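Side-chain contacts in flavoprotein (Thermotoga maritima, PDB 5V8S), which probably works as an FMN-dependent electron-transfer oxidoreductase, carrying a mu-oxo-diiron centre in a domain of metallo-beta-lactamase type: residues E19-D24 and G241-K246; R201-V206 and P248-N253; D23-Y28 and D173-S178. The protein carries 1 engineered substitution. One frame throughout, in Å; residues are numbered along the deposited sequence.

Interaction 1: residues E19-D24 and G241-K246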
loop_
_atom_site.group_PDB
_atom_site.type_symbol
_atom_site.label_atom_id
_atom_site.label_comp_id
_atom_site.label_asym_id
_atom_site.label_seq_id
_atom_site.Cartn_x
_atom_site.Cartn_y
_atom_site.Cartn_z
ATOM N N GLU A 19 7.662 -34.759 -15.294
ATOM C CA GLU A 19 8.572 -35.142 -16.368
ATOM C C GLU A 19 9.887 -35.670 -15.813
ATOM O O GLU A 19 10.410 -35.160 -14.818
ATOM C CB GLU A 19 8.823 -33.936 -17.282
ATOM C CG GLU A 19 9.811 -34.196 -18.406
ATOM C CD GLU A 19 9.650 -33.229 -19.570
ATOM O OE1 GLU A 19 8.498 -32.838 -19.867
ATOM O OE2 GLU A 19 10.678 -32.863 -20.185
ATOM N N ARG A 20 10.423 -36.701 -16.468
ATOM C CA ARG A 20 11.768 -37.152 -16.147
ATOM C C ARG A 20 12.739 -36.158 -16.768
ATOM O O ARG A 20 12.682 -35.898 -17.974
ATOM C CB ARG A 20 12.009 -38.570 -16.660
ATOM C CG ARG A 20 13.287 -39.159 -16.071
ATOM C CD ARG A 20 13.462 -40.629 -16.395
ATOM N NE ARG A 20 13.451 -40.862 -17.824
ATOM C CZ ARG A 20 12.438 -41.400 -18.494
ATOM N NH1 ARG A 20 11.324 -41.770 -17.863
ATOM N NH2 ARG A 20 12.542 -41.567 -19.804
ATOM N N ILE A 21 13.583 -35.554 -15.940
ATOM C CA ILE A 21 14.525 -34.546 -16.402
ATOM C C ILE A 21 15.969 -35.046 -16.403
ATOM O O ILE A 21 16.820 -34.419 -17.051
ATOM C CB ILE A 21 14.399 -33.224 -15.613
ATOM C CG1 ILE A 21 14.443 -33.483 -14.099
ATOM C CG2 ILE A 21 13.110 -32.486 -16.009
ATOM C CD1 ILE A 21 14.617 -32.218 -13.268
ATOM N N PHE A 22 16.273 -36.138 -15.704
ATOM C CA PHE A 22 17.566 -36.794 -15.806
ATOM C C PHE A 22 17.340 -38.293 -15.818
ATOM O O PHE A 22 16.406 -38.800 -15.186
ATOM C CB PHE A 22 18.489 -36.447 -14.632
ATOM C CG PHE A 22 19.004 -35.048 -14.674
ATOM C CD1 PHE A 22 20.135 -34.741 -15.400
ATOM C CD2 PHE A 22 18.353 -34.039 -13.989
ATOM C CE1 PHE A 22 20.607 -33.439 -15.447
ATOM C CE2 PHE A 22 18.817 -32.740 -14.033
ATOM C CZ PHE A 22 19.947 -32.440 -14.756
ATOM N N ASP A 23 18.204 -38.994 -16.554
ATOM C CA ASP A 23 18.177 -40.443 -16.564
ATOM C C ASP A 23 19.169 -41.043 -15.582
ATOM O O ASP A 23 18.899 -42.114 -15.027
ATOM C CB ASP A 23 18.500 -40.969 -17.967
ATOM C CG ASP A 23 17.302 -40.927 -18.905
ATOM O OD1 ASP A 23 16.162 -40.698 -18.432
ATOM O OD2 ASP A 23 17.502 -41.118 -20.121
ATOM N N ASP A 24 20.304 -40.383 -15.353
ATOM C CA ASP A 24 21.348 -40.902 -14.468
ATOM C C ASP A 24 21.778 -39.810 -13.500
ATOM O O ASP A 24 22.588 -38.942 -13.869
ATOM C CB ASP A 24 22.564 -41.401 -15.239
ATOM C CG ASP A 24 23.544 -42.155 -14.341
ATOM O OD1 ASP A 24 23.303 -42.202 -13.113
ATOM O OD2 ASP A 24 24.540 -42.700 -14.863
ATOM N N GLY A 241 10.009 -21.594 -10.662
ATOM C CA GLY A 241 10.463 -21.153 -11.978
ATOM C C GLY A 241 11.220 -22.223 -12.756
ATOM O O GLY A 241 11.010 -23.425 -12.593
ATOM N N LEU A 242 12.107 -21.751 -13.627
ATOM C CA LEU A 242 12.819 -22.611 -14.555
ATOM C C LEU A 242 13.886 -23.445 -13.856
ATOM O O LEU A 242 14.513 -23.023 -12.880
ATOM C CB LEU A 242 13.510 -21.745 -15.596
ATOM C CG LEU A 242 12.673 -21.127 -16.718
ATOM C CD1 LEU A 242 13.634 -20.582 -17.758
ATOM C CD2 LEU A 242 11.689 -22.126 -17.351
ATOM N N ILE A 243 14.131 -24.623 -14.435
ATOM C CA ILE A 243 15.282 -25.467 -14.129
ATOM C C ILE A 243 16.396 -25.080 -15.083
ATOM O O ILE A 243 16.136 -24.763 -16.250
ATOM C CB ILE A 243 14.895 -26.944 -14.310
ATOM C CG1 ILE A 243 13.853 -27.330 -13.271
ATOM C CG2 ILE A 243 16.111 -27.864 -14.263
ATOM C CD1 ILE A 243 13.039 -28.513 -13.685
ATOM N N TRP A 244 17.634 -25.114 -14.603
ATOM C CA TRP A 244 18.792 -24.714 -15.399
ATOM C C TRP A 244 19.694 -25.923 -15.619
ATOM O O TRP A 244 20.457 -26.312 -14.732
ATOM C CB TRP A 244 19.524 -23.558 -14.725
ATOM C CG TRP A 244 18.660 -22.333 -14.630
ATOM C CD1 TRP A 244 17.580 -22.139 -13.803
ATOM C CD2 TRP A 244 18.779 -21.137 -15.415
ATOM N NE1 TRP A 244 17.042 -20.892 -14.024
ATOM C CE2 TRP A 244 17.763 -20.257 -15.000
ATOM C CE3 TRP A 244 19.663 -20.719 -16.407
ATOM C CZ2 TRP A 244 17.603 -18.989 -15.560
ATOM C CZ3 TRP A 244 19.501 -19.463 -16.966
ATOM C CH2 TRP A 244 18.483 -18.610 -16.536
ATOM N N LYS A 245 19.587 -26.510 -16.805
ATOM C CA LYS A 245 20.412 -27.635 -17.221
ATOM C C LYS A 245 21.479 -27.264 -18.236
ATOM O O LYS A 245 22.523 -27.916 -18.288
ATOM C CB LYS A 245 19.517 -28.727 -17.823
ATOM C CG LYS A 245 18.717 -29.499 -16.784
ATOM C CD LYS A 245 17.595 -30.336 -17.410
ATOM C CE LYS A 245 18.116 -31.434 -18.306
ATOM N NZ LYS A 245 16.990 -32.247 -18.883
ATOM N N LYS A 246 21.252 -26.231 -19.037
ATOM C CA LYS A 246 22.223 -25.857 -20.051
ATOM C C LYS A 246 23.298 -24.935 -19.482
ATOM O O LYS A 246 24.486 -25.126 -19.751
ATOM C CB LYS A 246 21.479 -25.229 -21.226
ATOM C CG LYS A 246 22.340 -24.548 -22.281
ATOM C CD LYS A 246 21.455 -23.991 -23.396
ATOM C CE LYS A 246 21.902 -22.608 -23.833
ATOM N NZ LYS A 246 20.928 -21.945 -24.771
#
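I243 meets I21 first along the loop that follows strand 235-238. The two side chains reach toward each other tip to tip, with I243 CD1 4.0 Å from I21 CD1. I21 has an uncommon shape: its CG1 lies between the backbone N and the carbonyl carbon (chi1 51°), and CD1 extends from there to the loop. L237 packs against both isoleucines. On the strand side there is a classic beta bulge, in which I21 and F22 of edge strand 16-22 both face I27 of the neighbouring strand 26-34. W244 turns the other way, onto helix 196-214. K245 then comes back across F22 in the opposite direction to the phenylalanine, its CG 3.8 Å from F22 CZ and its CE over one face of the ring. A bend at chi3 (65°) steers the ammonium to the strand backbone, where K245 NZ donates to I21 O at 2.8 Å, in the carbonyl plane and on a lone pair. NZ of K245 is 5.1 Å from the centroid of the F22 ring, so any cation-pi attraction is weak. The backbone N of K245 is itself held by D193 OD1.

Interaction 2: residues R201-V206 and P248-N253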
loop_
_atom_site.group_PDB
_atom_site.type_symbol
_atom_site.label_atom_id
_atom_site.label_comp_id
_atom_site.label_asym_id
_atom_site.label_seq_id
_atom_site.Cartn_x
_atom_site.Cartn_y
_atom_site.Cartn_z
ATOM N N ARG A 201 13.108 -13.317 -21.358
ATOM C CA ARG A 201 11.880 -12.824 -20.751
ATOM C C ARG A 201 11.807 -13.182 -19.274
ATOM O O ARG A 201 11.150 -12.482 -18.509
ATOM C CB ARG A 201 10.712 -13.423 -21.527
ATOM C CG ARG A 201 9.371 -13.288 -20.964
ATOM C CD ARG A 201 8.337 -13.955 -21.891
ATOM N NE ARG A 201 8.875 -14.321 -23.211
ATOM C CZ ARG A 201 8.688 -15.501 -23.799
ATOM N NH1 ARG A 201 7.953 -16.451 -23.214
ATOM N NH2 ARG A 201 9.232 -15.726 -24.987
ATOM N N TYR A 202 12.432 -14.294 -18.870
ATOM C CA TYR A 202 12.317 -14.807 -17.509
ATOM C C TYR A 202 13.180 -14.028 -16.517
ATOM O O TYR A 202 12.765 -13.810 -15.375
ATOM C CB TYR A 202 12.694 -16.292 -17.517
ATOM C CG TYR A 202 12.726 -16.962 -16.159
ATOM C CD1 TYR A 202 11.599 -17.011 -15.348
ATOM C CD2 TYR A 202 13.882 -17.599 -15.700
ATOM C CE1 TYR A 202 11.621 -17.636 -14.126
ATOM C CE2 TYR A 202 13.910 -18.239 -14.459
ATOM C CZ TYR A 202 12.770 -18.239 -13.676
ATOM O OH TYR A 202 12.787 -18.883 -12.456
ATOM N N LEU A 203 14.378 -13.613 -16.908
ATOM C CA LEU A 203 15.314 -13.081 -15.919
ATOM C C LEU A 203 14.787 -11.860 -15.164
ATOM O O LEU A 203 15.045 -11.760 -13.950
ATOM C CB LEU A 203 16.696 -12.856 -16.547
ATOM C CG LEU A 203 17.484 -14.163 -16.751
ATOM C CD1 LEU A 203 18.692 -13.905 -17.624
ATOM C CD2 LEU A 203 17.912 -14.746 -15.430
ATOM N N PRO A 204 14.072 -10.920 -15.774
ATOM C CA PRO A 204 13.515 -9.819 -14.971
ATOM C C PRO A 204 12.568 -10.300 -13.885
ATOM O O PRO A 204 12.484 -9.678 -12.820
ATOM C CB PRO A 204 12.816 -8.937 -16.012
ATOM C CG PRO A 204 13.530 -9.251 -17.297
ATOM C CD PRO A 204 13.886 -10.705 -17.220
ATOM N N HIS A 205 11.857 -11.407 -14.119
ATOM C CA HIS A 205 11.023 -11.986 -13.071
ATOM C C HIS A 205 11.848 -12.687 -11.996
ATOM O O HIS A 205 11.370 -12.827 -10.861
ATOM C CB HIS A 205 9.984 -12.927 -13.672
ATOM C CG HIS A 205 9.054 -12.248 -14.631
ATOM N ND1 HIS A 205 7.906 -11.604 -14.223
ATOM C CD2 HIS A 205 9.122 -12.089 -15.975
ATOM C CE1 HIS A 205 7.308 -11.073 -15.279
ATOM N NE2 HIS A 205 8.027 -11.353 -16.353
ATOM N N VAL A 206 13.065 -13.128 -12.331
ATOM C CA VAL A 206 14.002 -13.589 -11.310
ATOM C C VAL A 206 14.449 -12.417 -10.453
ATOM O O VAL A 206 14.459 -12.502 -9.225
ATOM C CB VAL A 206 15.202 -14.301 -11.964
ATOM C CG1 VAL A 206 16.244 -14.664 -10.905
ATOM C CG2 VAL A 206 14.721 -15.527 -12.701
ATOM N N PRO A 248 23.580 -23.245 -15.852
ATOM C CA PRO A 248 23.281 -22.773 -14.485
ATOM C C PRO A 248 24.159 -21.618 -14.035
ATOM O O PRO A 248 23.725 -20.832 -13.185
ATOM C CB PRO A 248 23.500 -24.027 -13.613
ATOM C CG PRO A 248 24.443 -24.853 -14.404
ATOM C CD PRO A 248 24.052 -24.645 -15.843
ATOM N N GLN A 249 25.380 -21.474 -14.565
ATOM C CA GLN A 249 26.226 -20.372 -14.122
ATOM C C GLN A 249 25.632 -19.032 -14.527
ATOM O O GLN A 249 25.843 -18.027 -13.839
ATOM C CB GLN A 249 27.651 -20.513 -14.667
ATOM C CG GLN A 249 28.667 -19.633 -13.946
ATOM C CD GLN A 249 28.692 -19.856 -12.431
ATOM O OE1 GLN A 249 28.772 -20.993 -11.951
ATOM N NE2 GLN A 249 28.634 -18.768 -11.677
ATOM N N ARG A 250 24.863 -19.001 -15.616
ATOM C CA ARG A 250 24.222 -17.751 -16.017
ATOM C C ARG A 250 23.261 -17.280 -14.935
ATOM O O ARG A 250 23.166 -16.078 -14.649
ATOM C CB ARG A 250 23.471 -17.950 -17.333
ATOM C CG ARG A 250 22.837 -16.695 -17.890
ATOM C CD ARG A 250 22.191 -16.997 -19.236
ATOM N NE ARG A 250 21.561 -15.839 -19.843
ATOM C CZ ARG A 250 20.961 -15.855 -21.025
ATOM N NH1 ARG A 250 20.923 -16.971 -21.742
ATOM N NH2 ARG A 250 20.402 -14.748 -21.498
ATOM N N LEU A 251 22.532 -18.217 -14.337
ATOM C CA LEU A 251 21.607 -17.869 -13.273
ATOM C C LEU A 251 22.359 -17.438 -12.020
ATOM O O LEU A 251 21.982 -16.452 -11.373
ATOM C CB LEU A 251 20.683 -19.052 -12.991
ATOM C CG LEU A 251 19.783 -18.886 -11.768
ATOM C CD1 LEU A 251 18.676 -17.876 -12.032
ATOM C CD2 LEU A 251 19.205 -20.198 -11.348
ATOM N N LEU A 252 23.422 -18.162 -11.655
ATOM C CA LEU A 252 24.194 -17.761 -10.483
ATOM C C LEU A 252 24.807 -16.375 -10.677
ATOM O O LEU A 252 24.805 -15.553 -9.752
ATOM C CB LEU A 252 25.242 -18.829 -10.145
ATOM C CG LEU A 252 24.591 -20.168 -9.728
ATOM C CD1 LEU A 252 25.632 -21.290 -9.582
ATOM C CD2 LEU A 252 23.741 -20.058 -8.450
ATOM N N ASN A 253 25.330 -16.090 -11.878
ATOM C CA ASN A 253 25.880 -14.761 -12.136
ATOM C C ASN A 253 24.799 -13.696 -12.022
ATOM O O ASN A 253 25.069 -12.589 -11.554
ATOM C CB ASN A 253 26.526 -14.683 -13.522
ATOM C CG ASN A 253 27.770 -15.521 -13.648
ATOM O OD1 ASN A 253 28.418 -15.867 -12.663
ATOM N ND2 ASN A 253 28.116 -15.843 -14.875
#
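L203 and R250 leave their helices with different first torsions. L203 has CG anti to the carbonyl carbon (chi1 -76°), which directs it across the gap between the helices. R250 has CG anti to the backbone N (chi1 -176°) and then runs extended to NE, bringing that atom across the leucine. L203 CD1 comes 4.1 Å from R250 NE, at a slant to the guanidinium group. One turn further along helix 196-214, V206 CG1 lies 4.2 Å from L251 CD1. These two side chains also cross at an angle, L251 leaning toward the other helix through its branched end.

V206 has a second task: its CG2 sits 3.3 Å above the plane of the Y202 ring, offset toward the rim, while the Y202 hydroxyl is bonded to L242 N. Between these residues the helix is kinked, for P204 has no N-H to offer and H205 N makes only a weak bond to Y202 O. V206 N restores the regular pattern by bonding to the same carbonyl. Helix 248-260 in turn lies against strand 235-238, where L251 and L252 rest on L236, so the contact ties helix 196-214 to a helix that packs on the sheet containing that strand, consistent with the helical layer outside the sandwich of the metallo-beta-lactamase fold. W244 packs against both Y202 and L251 from the preceding loop.

V206 and L251 form the apolar pair, whereas L203 meets the arginine at its NE; both are ordinary van der Waals contacts. R250 lends its chain to this layer, while its charge is taken up by a salt bridge from NH1 to E196 on the first turn of helix 196-214. The arginine thus probably adds an electrostatic tie between the two helices beside the van der Waals contact.

Interaction 3: residues D23-Y28 and D173-S178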
loop_
_atom_site.group_PDB
_atom_site.type_symbol
_atom_site.label_atom_id
_atom_site.label_comp_id
_atom_site.label_asym_id
_atom_site.label_seq_id
_atom_site.Cartn_x
_atom_site.Cartn_y
_atom_site.Cartn_z
ATOM N N ASP A 23 18.204 -38.994 -16.554
ATOM C CA ASP A 23 18.177 -40.443 -16.564
ATOM C C ASP A 23 19.169 -41.043 -15.582
ATOM O O ASP A 23 18.899 -42.114 -15.027
ATOM C CB ASP A 23 18.500 -40.969 -17.967
ATOM C CG ASP A 23 17.302 -40.927 -18.905
ATOM O OD1 ASP A 23 16.162 -40.698 -18.432
ATOM O OD2 ASP A 23 17.502 -41.118 -20.121
ATOM N N ASP A 24 20.304 -40.383 -15.353
ATOM C CA ASP A 24 21.348 -40.902 -14.468
ATOM C C ASP A 24 21.778 -39.810 -13.500
ATOM O O ASP A 24 22.588 -38.942 -13.869
ATOM C CB ASP A 24 22.564 -41.401 -15.239
ATOM C CG ASP A 24 23.544 -42.155 -14.341
ATOM O OD1 ASP A 24 23.303 -42.202 -13.113
ATOM O OD2 ASP A 24 24.540 -42.700 -14.863
ATOM N N PRO A 25 21.274 -39.811 -12.258
ATOM C CA PRO A 25 20.246 -40.723 -11.752
ATOM C C PRO A 25 18.871 -40.340 -12.281
ATOM O O PRO A 25 18.706 -39.272 -12.875
ATOM C CB PRO A 25 20.314 -40.521 -10.246
ATOM C CG PRO A 25 20.785 -39.129 -10.082
ATOM C CD PRO A 25 21.723 -38.864 -11.221
ATOM N N GLU A 26 17.894 -41.212 -12.062
ATOM C CA GLU A 26 16.535 -40.997 -12.550
ATOM C C GLU A 26 15.870 -39.928 -11.682
ATOM O O GLU A 26 15.596 -40.171 -10.502
ATOM C CB GLU A 26 15.798 -42.332 -12.470
ATOM C CG GLU A 26 14.469 -42.394 -13.186
ATOM C CD GLU A 26 13.770 -43.747 -13.027
ATOM O OE1 GLU A 26 14.446 -44.755 -12.730
ATOM O OE2 GLU A 26 12.530 -43.805 -13.195
ATOM N N ILE A 27 15.611 -38.744 -12.256
ATOM C CA ILE A 27 15.058 -37.608 -11.517
ATOM C C ILE A 27 13.840 -37.096 -12.261
ATOM O O ILE A 27 13.898 -36.884 -13.477
ATOM C CB ILE A 27 16.085 -36.469 -11.346
ATOM C CG1 ILE A 27 17.295 -36.947 -10.544
ATOM C CG2 ILE A 27 15.448 -35.248 -10.669
ATOM C CD1 ILE A 27 18.447 -35.988 -10.580
ATOM N N TYR A 28 12.750 -36.879 -11.524
ATOM C CA TYR A 28 11.519 -36.286 -12.026
ATOM C C TYR A 28 11.312 -34.938 -11.361
ATOM O O TYR A 28 11.621 -34.763 -10.175
ATOM C CB TYR A 28 10.304 -37.157 -11.693
ATOM C CG TYR A 28 10.345 -38.512 -12.354
ATOM C CD1 TYR A 28 11.115 -39.535 -11.821
ATOM C CD2 TYR A 28 9.617 -38.771 -13.505
ATOM C CE1 TYR A 28 11.168 -40.772 -12.419
ATOM C CE2 TYR A 28 9.669 -40.012 -14.116
ATOM C CZ TYR A 28 10.442 -41.008 -13.565
ATOM O OH TYR A 28 10.508 -42.246 -14.164
ATOM N N ASP A 173 26.038 -35.073 -6.975
ATOM C CA ASP A 173 26.903 -35.307 -8.142
ATOM C C ASP A 173 26.766 -34.219 -9.210
ATOM O O ASP A 173 26.645 -34.500 -10.406
ATOM C CB ASP A 173 26.628 -36.677 -8.758
ATOM C CG ASP A 173 27.050 -37.823 -7.870
ATOM O OD1 ASP A 173 27.877 -37.630 -6.954
ATOM O OD2 ASP A 173 26.552 -38.935 -8.114
ATOM N N GLY A 174 26.800 -32.968 -8.782
ATOM C CA GLY A 174 26.763 -31.857 -9.711
ATOM C C GLY A 174 25.394 -31.246 -9.886
ATOM O O GLY A 174 25.278 -30.143 -10.442
ATOM N N ILE A 175 24.350 -31.921 -9.418
ATOM C CA ILE A 175 22.984 -31.420 -9.522
ATOM C C ILE A 175 22.622 -30.778 -8.195
ATOM O O ILE A 175 22.695 -31.429 -7.151
ATOM C CB ILE A 175 22.016 -32.558 -9.868
ATOM C CG1 ILE A 175 22.427 -33.189 -11.203
ATOM C CG2 ILE A 175 20.571 -32.057 -9.891
ATOM C CD1 ILE A 175 21.635 -34.424 -11.563
ATOM N N LEU A 176 22.223 -29.507 -8.219
ATOM C CA LEU A 176 21.921 -28.771 -6.997
ATOM C C LEU A 176 20.412 -28.563 -6.895
ATOM O O LEU A 176 19.809 -27.913 -7.759
ATOM C CB LEU A 176 22.645 -27.421 -7.006
ATOM C CG LEU A 176 22.688 -26.694 -5.659
ATOM C CD1 LEU A 176 23.693 -27.362 -4.736
ATOM C CD2 LEU A 176 23.033 -25.234 -5.846
ATOM N N PHE A 177 19.807 -29.125 -5.851
ATOM C CA PHE A 177 18.406 -28.884 -5.519
ATOM C C PHE A 177 18.403 -27.736 -4.519
ATOM O O PHE A 177 18.850 -27.896 -3.380
ATOM C CB PHE A 177 17.773 -30.137 -4.911
ATOM C CG PHE A 177 17.806 -31.343 -5.811
ATOM C CD1 PHE A 177 18.882 -32.219 -5.784
ATOM C CD2 PHE A 177 16.739 -31.629 -6.650
ATOM C CE1 PHE A 177 18.897 -33.355 -6.599
ATOM C CE2 PHE A 177 16.741 -32.767 -7.454
ATOM C CZ PHE A 177 17.821 -33.625 -7.430
ATOM N N SER A 178 17.959 -26.561 -4.958
ATOM C CA SER A 178 18.267 -25.339 -4.241
ATOM C C SER A 178 17.053 -24.625 -3.669
ATOM O O SER A 178 17.223 -23.583 -3.037
ATOM C CB SER A 178 19.025 -24.381 -5.167
ATOM O OG SER A 178 18.307 -24.176 -6.361
#
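I27 stands at the centre of this contact, with I175 and F177 of strand 175-179 in front of it. I27 and I175 approach tip to tip, CD1 of I27 lying 3.7 Å from CD1 of I175. Both have the same first torsion, CG1 anti to the carbonyl carbon and beside the backbone N (chi1 -62° in I27 and -60° in I175), and both chains are extended beyond it, so each sends its delta methyl group straight out to the opposite strand. The same I27 methyl also serves F177: CD1 of I27 is 4.0 Å from F177 CZ, at the edge of the ring and near its plane. The phenylalanine comes from the opposite direction and presents its far rim to the isoleucine, while Y55 meets its ring edge-to-face. One methyl group therefore fills the junction between an isoleucine tip and an aromatic edge, entirely by van der Waals contact.

P25 adds a looser touch at the near end, its CD 4.5 Å from I175 CD1. The peptide bond before this proline is cis, part of the turn that leads from strand 16-22 into strand 26-34, and L59 and L172 also pack on its ring. Around the central trio, V57 touches I27, and L237 lies against both I175 and F177.

E26 and Y28, on either side of I27 in sequence, take no part in the packing; there Y28 OH donates to E26 OE2 at 2.7 Å, on the anti lone pair of that oxygen. I27 belongs to the seven-stranded mixed sheet and I175 and F177 to the five-stranded one, and all three are buried. Two mixed sheets meeting face to face through an apolar filling like this are the hallmark of the alpha-beta/beta-alpha sandwich of the metallo-beta-lactamase fold.

From the N terminus, strand 16-22 supplies the first half of interaction 1, and the turn with the start of strand 26-34 that of interaction 3; they share D23 and D24. Interaction 3 closes first, when the chain reaches strand 175-179, and its partners join the two sheets of the sandwich. Interaction 2 opens later, on helix 196-214, so those two stand in series. Interaction 1, which starts from the same stretch as interaction 3, closes at 241-246, and interaction 2 just afterwards at helix 248-260, so that interactions 1 and 2 cross. The loop 241-246 is the bridge: it reaches the edge strand of the first sheet, while W244 packs against the helix layer outside the second.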